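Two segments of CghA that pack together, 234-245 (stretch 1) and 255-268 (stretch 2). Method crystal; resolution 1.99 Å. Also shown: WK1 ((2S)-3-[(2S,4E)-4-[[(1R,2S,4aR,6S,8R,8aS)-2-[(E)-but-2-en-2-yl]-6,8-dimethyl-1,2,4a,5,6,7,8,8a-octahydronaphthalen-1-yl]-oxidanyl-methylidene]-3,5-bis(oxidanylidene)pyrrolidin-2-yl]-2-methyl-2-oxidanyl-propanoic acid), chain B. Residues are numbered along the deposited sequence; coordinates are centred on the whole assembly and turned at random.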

# COMPACT_ATOMS: atom_id res chain seq x y z
N VAL A 234 -4.54 -0.88 16.98
CA VAL A 234 -5.51 -0.82 15.89
C VAL A 234 -5.36 0.58 15.31
O VAL A 234 -5.38 1.58 16.04
CB VAL A 234 -6.95 -1.11 16.34
CG1 VAL A 234 -7.08 -2.49 16.93
CG2 VAL A 234 -7.53 -0.03 17.18
N TRP A 235 -5.12 0.66 14.01
CA TRP A 235 -4.69 1.94 13.45
C TRP A 235 -5.86 2.90 13.31
O TRP A 235 -5.67 4.12 13.38
CB TRP A 235 -3.98 1.70 12.13
CG TRP A 235 -4.85 1.42 10.98
CD1 TRP A 235 -5.34 0.20 10.57
CD2 TRP A 235 -5.32 2.37 10.03
NE1 TRP A 235 -6.11 0.35 9.44
CE2 TRP A 235 -6.11 1.68 9.09
CE3 TRP A 235 -5.16 3.75 9.89
CZ2 TRP A 235 -6.73 2.32 8.02
CZ3 TRP A 235 -5.77 4.39 8.83
CH2 TRP A 235 -6.55 3.67 7.91
N GLY A 236 -7.07 2.37 13.16
CA GLY A 236 -8.24 3.21 13.04
C GLY A 236 -8.46 4.13 14.23
O GLY A 236 -8.97 5.24 14.07
N LYS A 237 -8.06 3.68 15.42
CA LYS A 237 -8.21 4.52 16.60
C LYS A 237 -7.14 5.58 16.70
O LYS A 237 -7.21 6.44 17.58
CB LYS A 237 -8.19 3.66 17.88
CG LYS A 237 -9.40 2.76 18.08
CD LYS A 237 -9.18 1.85 19.29
CE LYS A 237 -10.38 0.97 19.58
NZ LYS A 237 -10.37 0.50 21.00
N GLU A 238 -6.14 5.55 15.82
CA GLU A 238 -5.04 6.49 15.89
C GLU A 238 -5.05 7.53 14.77
O GLU A 238 -4.33 8.53 14.88
CB GLU A 238 -3.71 5.73 15.87
CG GLU A 238 -3.44 4.95 17.15
CD GLU A 238 -2.94 5.84 18.26
OE1 GLU A 238 -1.71 6.08 18.31
OE2 GLU A 238 -3.77 6.31 19.07
N ALA A 239 -5.82 7.33 13.69
CA ALA A 239 -5.73 8.17 12.51
C ALA A 239 -7.08 8.76 12.13
O ALA A 239 -8.13 8.17 12.40
CB ALA A 239 -5.18 7.37 11.30
N THR A 240 -7.04 9.93 11.49
CA THR A 240 -8.22 10.48 10.82
C THR A 240 -8.09 10.44 9.30
O THR A 240 -9.08 10.67 8.60
CB THR A 240 -8.49 11.93 11.24
OG1 THR A 240 -7.29 12.71 11.14
CG2 THR A 240 -9.00 11.97 12.70
N ASP A 241 -6.90 10.13 8.79
CA ASP A 241 -6.64 10.19 7.36
C ASP A 241 -5.49 9.26 7.03
O ASP A 241 -4.47 9.25 7.73
CB ASP A 241 -6.31 11.63 6.93
CG ASP A 241 -6.65 11.89 5.48
OD1 ASP A 241 -6.07 11.23 4.60
OD2 ASP A 241 -7.52 12.75 5.22
N ALA A 242 -5.66 8.47 5.98
CA ALA A 242 -4.58 7.63 5.48
C ALA A 242 -4.57 7.77 3.97
O ALA A 242 -5.63 7.72 3.33
CB ALA A 242 -4.76 6.16 5.89
N LEU A 243 -3.39 7.99 3.39
CA LEU A 243 -3.26 8.12 1.95
C LEU A 243 -2.20 7.15 1.45
O LEU A 243 -1.02 7.29 1.80
CB LEU A 243 -2.88 9.54 1.55
CG LEU A 243 -2.49 9.67 0.06
CD1 LEU A 243 -3.69 9.41 -0.82
CD2 LEU A 243 -1.91 11.05 -0.20
N PHE A 244 -2.62 6.19 0.64
CA PHE A 244 -1.71 5.34 -0.14
C PHE A 244 -1.56 5.91 -1.54
O PHE A 244 -2.56 6.28 -2.16
CB PHE A 244 -2.23 3.91 -0.24
CG PHE A 244 -1.37 3.02 -1.13
CD1 PHE A 244 -0.27 2.36 -0.61
CD2 PHE A 244 -1.65 2.88 -2.49
CE1 PHE A 244 0.54 1.54 -1.43
CE2 PHE A 244 -0.85 2.07 -3.31
CZ PHE A 244 0.25 1.41 -2.78
N VAL A 245 -0.33 5.97 -2.05
CA VAL A 245 -0.10 6.36 -3.44
C VAL A 245 0.94 5.43 -4.04
O VAL A 245 1.98 5.17 -3.43
CB VAL A 245 0.43 7.80 -3.58
CG1 VAL A 245 0.71 8.12 -5.04
CG2 VAL A 245 -0.51 8.81 -2.99
N ALA A 255 5.81 6.67 -4.30
CA ALA A 255 5.03 5.78 -3.47
C ALA A 255 4.91 6.43 -2.10
O ALA A 255 5.86 7.02 -1.60
CB ALA A 255 5.67 4.39 -3.37
N VAL A 256 3.71 6.37 -1.53
CA VAL A 256 3.39 7.17 -0.35
C VAL A 256 2.53 6.34 0.57
O VAL A 256 1.60 5.66 0.12
CB VAL A 256 2.66 8.49 -0.70
CG1 VAL A 256 2.22 9.22 0.58
CG2 VAL A 256 3.54 9.39 -1.54
N MET A 257 2.81 6.43 1.86
CA MET A 257 1.86 6.04 2.90
C MET A 257 1.91 7.19 3.90
O MET A 257 2.92 7.33 4.60
CB MET A 257 2.25 4.71 3.56
CG MET A 257 1.20 4.15 4.54
SD MET A 257 -0.56 4.38 4.16
CE MET A 257 -0.69 3.09 2.95
N ARG A 258 0.88 8.05 3.89
CA ARG A 258 0.81 9.22 4.77
C ARG A 258 -0.35 9.06 5.74
O ARG A 258 -1.48 8.79 5.33
CB ARG A 258 0.67 10.54 3.97
CG ARG A 258 0.76 11.79 4.89
CD ARG A 258 -0.68 12.05 5.31
NE ARG A 258 -1.57 12.54 4.26
CZ ARG A 258 -2.86 12.29 4.22
NH1 ARG A 258 -3.31 11.20 4.85
NH2 ARG A 258 -3.64 12.89 3.33
N LEU A 259 -0.08 9.29 7.04
CA LEU A 259 -1.10 9.21 8.08
C LEU A 259 -1.26 10.58 8.73
O LEU A 259 -0.27 11.28 8.97
CB LEU A 259 -0.75 8.22 9.17
CG LEU A 259 -0.62 6.77 8.69
CD1 LEU A 259 0.01 5.96 9.79
CD2 LEU A 259 -2.01 6.26 8.39
N VAL A 260 -2.50 10.94 9.03
CA VAL A 260 -2.81 12.07 9.89
C VAL A 260 -3.54 11.52 11.11
O VAL A 260 -4.54 10.81 10.96
CB VAL A 260 -3.65 13.13 9.16
CG1 VAL A 260 -3.96 14.32 10.10
CG2 VAL A 260 -2.93 13.60 7.88
N SER A 261 -3.05 11.85 12.30
CA SER A 261 -3.55 11.23 13.52
C SER A 261 -4.94 11.77 13.89
O SER A 261 -5.53 12.63 13.22
CB SER A 261 -2.58 11.48 14.67
OG SER A 261 -2.78 12.79 15.22
N LYS A 262 -5.48 11.22 14.99
CA LYS A 262 -6.66 11.75 15.63
C LYS A 262 -6.36 13.10 16.29
O LYS A 262 -5.19 13.42 16.55
CB LYS A 262 -7.14 10.77 16.71
CG LYS A 262 -7.73 9.48 16.19
CD LYS A 262 -9.10 9.68 15.61
CE LYS A 262 -9.92 8.40 15.72
NZ LYS A 262 -10.05 7.79 14.36
N PRO A 263 -7.39 13.90 16.59
CA PRO A 263 -7.14 15.16 17.33
C PRO A 263 -6.52 14.97 18.70
O PRO A 263 -5.90 15.91 19.20
CB PRO A 263 -8.54 15.81 17.43
CG PRO A 263 -9.52 14.72 17.13
CD PRO A 263 -8.79 13.77 16.17
N HIS A 264 -6.65 13.80 19.34
CA HIS A 264 -6.03 13.67 20.66
C HIS A 264 -4.51 13.70 20.57
O HIS A 264 -3.85 13.96 21.58
CB HIS A 264 -6.52 12.41 21.40
CG HIS A 264 -6.05 11.12 20.81
ND1 HIS A 264 -6.84 10.34 19.99
CD2 HIS A 264 -4.88 10.44 20.96
CE1 HIS A 264 -6.17 9.26 19.63
NE2 HIS A 264 -4.98 9.30 20.21
N LYS A 265 -3.94 13.48 19.38
CA LYS A 265 -2.53 13.74 19.17
C LYS A 265 -2.29 14.93 18.24
O LYS A 265 -1.20 15.06 17.67
CB LYS A 265 -1.82 12.50 18.62
CG LYS A 265 -1.69 11.41 19.66
CD LYS A 265 -1.28 10.08 19.05
CE LYS A 265 -0.57 9.23 20.09
NZ LYS A 265 -0.89 7.77 19.96
N TYR A 266 -3.31 15.79 18.08
CA TYR A 266 -3.14 17.08 17.41
C TYR A 266 -2.82 16.91 15.92
O TYR A 266 -2.05 17.68 15.35
CB TYR A 266 -2.07 17.92 18.12
CG TYR A 266 -2.32 17.95 19.62
CD1 TYR A 266 -3.38 18.68 20.15
CD2 TYR A 266 -1.53 17.21 20.49
CE1 TYR A 266 -3.63 18.70 21.53
CE2 TYR A 266 -1.78 17.21 21.88
CZ TYR A 266 -2.83 17.95 22.38
OH TYR A 266 -3.08 17.97 23.74
N TYR A 267 -3.45 15.92 15.30
CA TYR A 267 -3.34 15.67 13.86
C TYR A 267 -1.88 15.55 13.44
O TYR A 267 -1.43 16.18 12.49
CB TYR A 267 -4.05 16.75 13.06
CG TYR A 267 -5.53 16.77 13.34
CD1 TYR A 267 -6.36 15.83 12.77
CD2 TYR A 267 -6.08 17.72 14.19
CE1 TYR A 267 -7.71 15.83 13.02
CE2 TYR A 267 -7.46 17.72 14.47
CZ TYR A 267 -8.26 16.78 13.87
OH TYR A 267 -9.61 16.76 14.11
N GLN A 268 -1.13 14.78 14.21
CA GLN A 268 0.23 14.44 13.82
C GLN A 268 0.24 13.97 12.37
O GLN A 268 -0.62 13.19 11.95
CB GLN A 268 0.81 13.35 14.72
CG GLN A 268 1.33 13.89 16.01
CD GLN A 268 1.86 12.83 16.92
OE1 GLN A 268 1.72 11.63 16.64
NE2 GLN A 268 2.49 13.25 18.01
O WK1 B . -11.65 -3.90 1.79
C17 WK1 B . -10.81 -3.56 0.99
O1 WK1 B . -10.68 -4.09 -0.08
C19 WK1 B . -9.89 -2.45 1.31
O2 WK1 B . -10.20 -1.82 2.51
C18 WK1 B . -10.01 -1.40 0.26
C20 WK1 B . -8.55 -3.12 1.41
C22 WK1 B . -7.45 -2.14 1.35
N WK1 B . -6.09 -2.64 1.25
C21 WK1 B . -5.31 -1.98 2.10
O5 WK1 B . -4.02 -2.21 2.20
C23 WK1 B . -7.35 -1.17 2.42
O4 WK1 B . -8.34 -0.45 2.89
C24 WK1 B . -6.03 -0.99 2.92
C16 WK1 B . -5.60 -0.07 3.97
O3 WK1 B . -6.49 0.69 4.49
C9 WK1 B . -4.18 0.08 4.29
C8 WK1 B . -3.75 1.10 3.20
C12 WK1 B . -4.31 0.97 1.80
C13 WK1 B . -3.68 0.34 0.84
C90 WK1 B . -4.26 0.22 -0.53
C14 WK1 B . -5.64 1.56 1.48
C7 WK1 B . -4.04 2.52 3.61
C6 WK1 B . -3.61 2.94 4.77
C3 WK1 B . -3.10 1.91 5.72
C4 WK1 B . -3.89 0.62 5.69
C5 WK1 B . -3.09 -0.41 6.47
C11 WK1 B . -3.89 -1.66 6.65
C2 WK1 B . -2.83 2.38 7.13
C1 WK1 B . -1.85 1.39 7.68
C10 WK1 B . -1.26 1.75 9.00
C WK1 B . -2.57 0.08 7.81

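Two salt bridges tie the stretches together. Lys265 NZ donates to Glu238 OE1 at 2.5 Å, opposite charges in short contact; the CA-to-CB bond of Glu238 points away from stretch 2, but its side chain folds back (chi1 and chi2 both m) so that the carboxylate reaches the lysine. The other oxygen, Glu238 OE2, accepts a weak hydrogen bond from His264 NE2 at 3.4 Å, near the plane of the imidazole. In the buried pair, Arg258 NH1 donates to Asp241 OD1 at 2.8 Å, while Arg258 NH2 adds a weak bond to Asp241 OD1 at 3.2 Å. The carboxylate oxygen lies at the edge of the guanidinium, where the N-H groups point, and Leu243 CB covers one face of the same group, 3.7 Å from Arg258 NH1.

Lys262 NZ donates to two backbone carbonyls, Gly236 O and Ala239 O, each at 2.8 Å. Its backbone joins in, Lys262 N donating to Glu238 O at 2.9 Å. Thr240 OG1 donates to Ser261 O at 2.7 Å, and Thr240 CG2 rests 3.7 Å from Lys262 CD, against the aliphatic part of that chain.

The backbones form an antiparallel pair of strands, their axes 176° apart in direction and 4.6 Å at closest approach. Reciprocal hydrogen bonds join Leu243 and Arg258 (Leu243 N to Arg258 O 2.8 Å; Arg258 N to Leu243 O 2.9 Å) and Val245 and Val256 (Val245 N to Val256 O 2.9 Å; Val256 N to Val245 O 2.8 Å). Between the Ala239–Ser261 and Asp241–Val260 pairs a beta bulge shifts the register by one: Val260 O accepts from both Thr240 N at 2.7 Å and Asp241 N at 3.3 Å, while Val260 N donates to Asp241 O at 2.9 Å.

Side chains alternate across the sheet. One face carries Asp241, Leu243, Val245, Val256, Arg258 and Val260; here Val245 CB meets Val256 CB at 3.7 Å. The other carries Ala242, Phe244, Met257 and Leu259. Ala242 CB packs on Leu259 CD2 at 3.7 Å, and Met257 CE approaches Phe244 CB at 3.6 Å, at the edge of the ring. This face also meets the ligand: WK1 C6 lies 3.4 Å from Met257 SD and 3.6 Å from Ala242 CB, while WK1 C90 sits over one face of the Phe244 ring. Trp235, earlier in stretch 1, lays a ring face against the ligand, Trp235 CD2 to WK1 C2 3.8 Å.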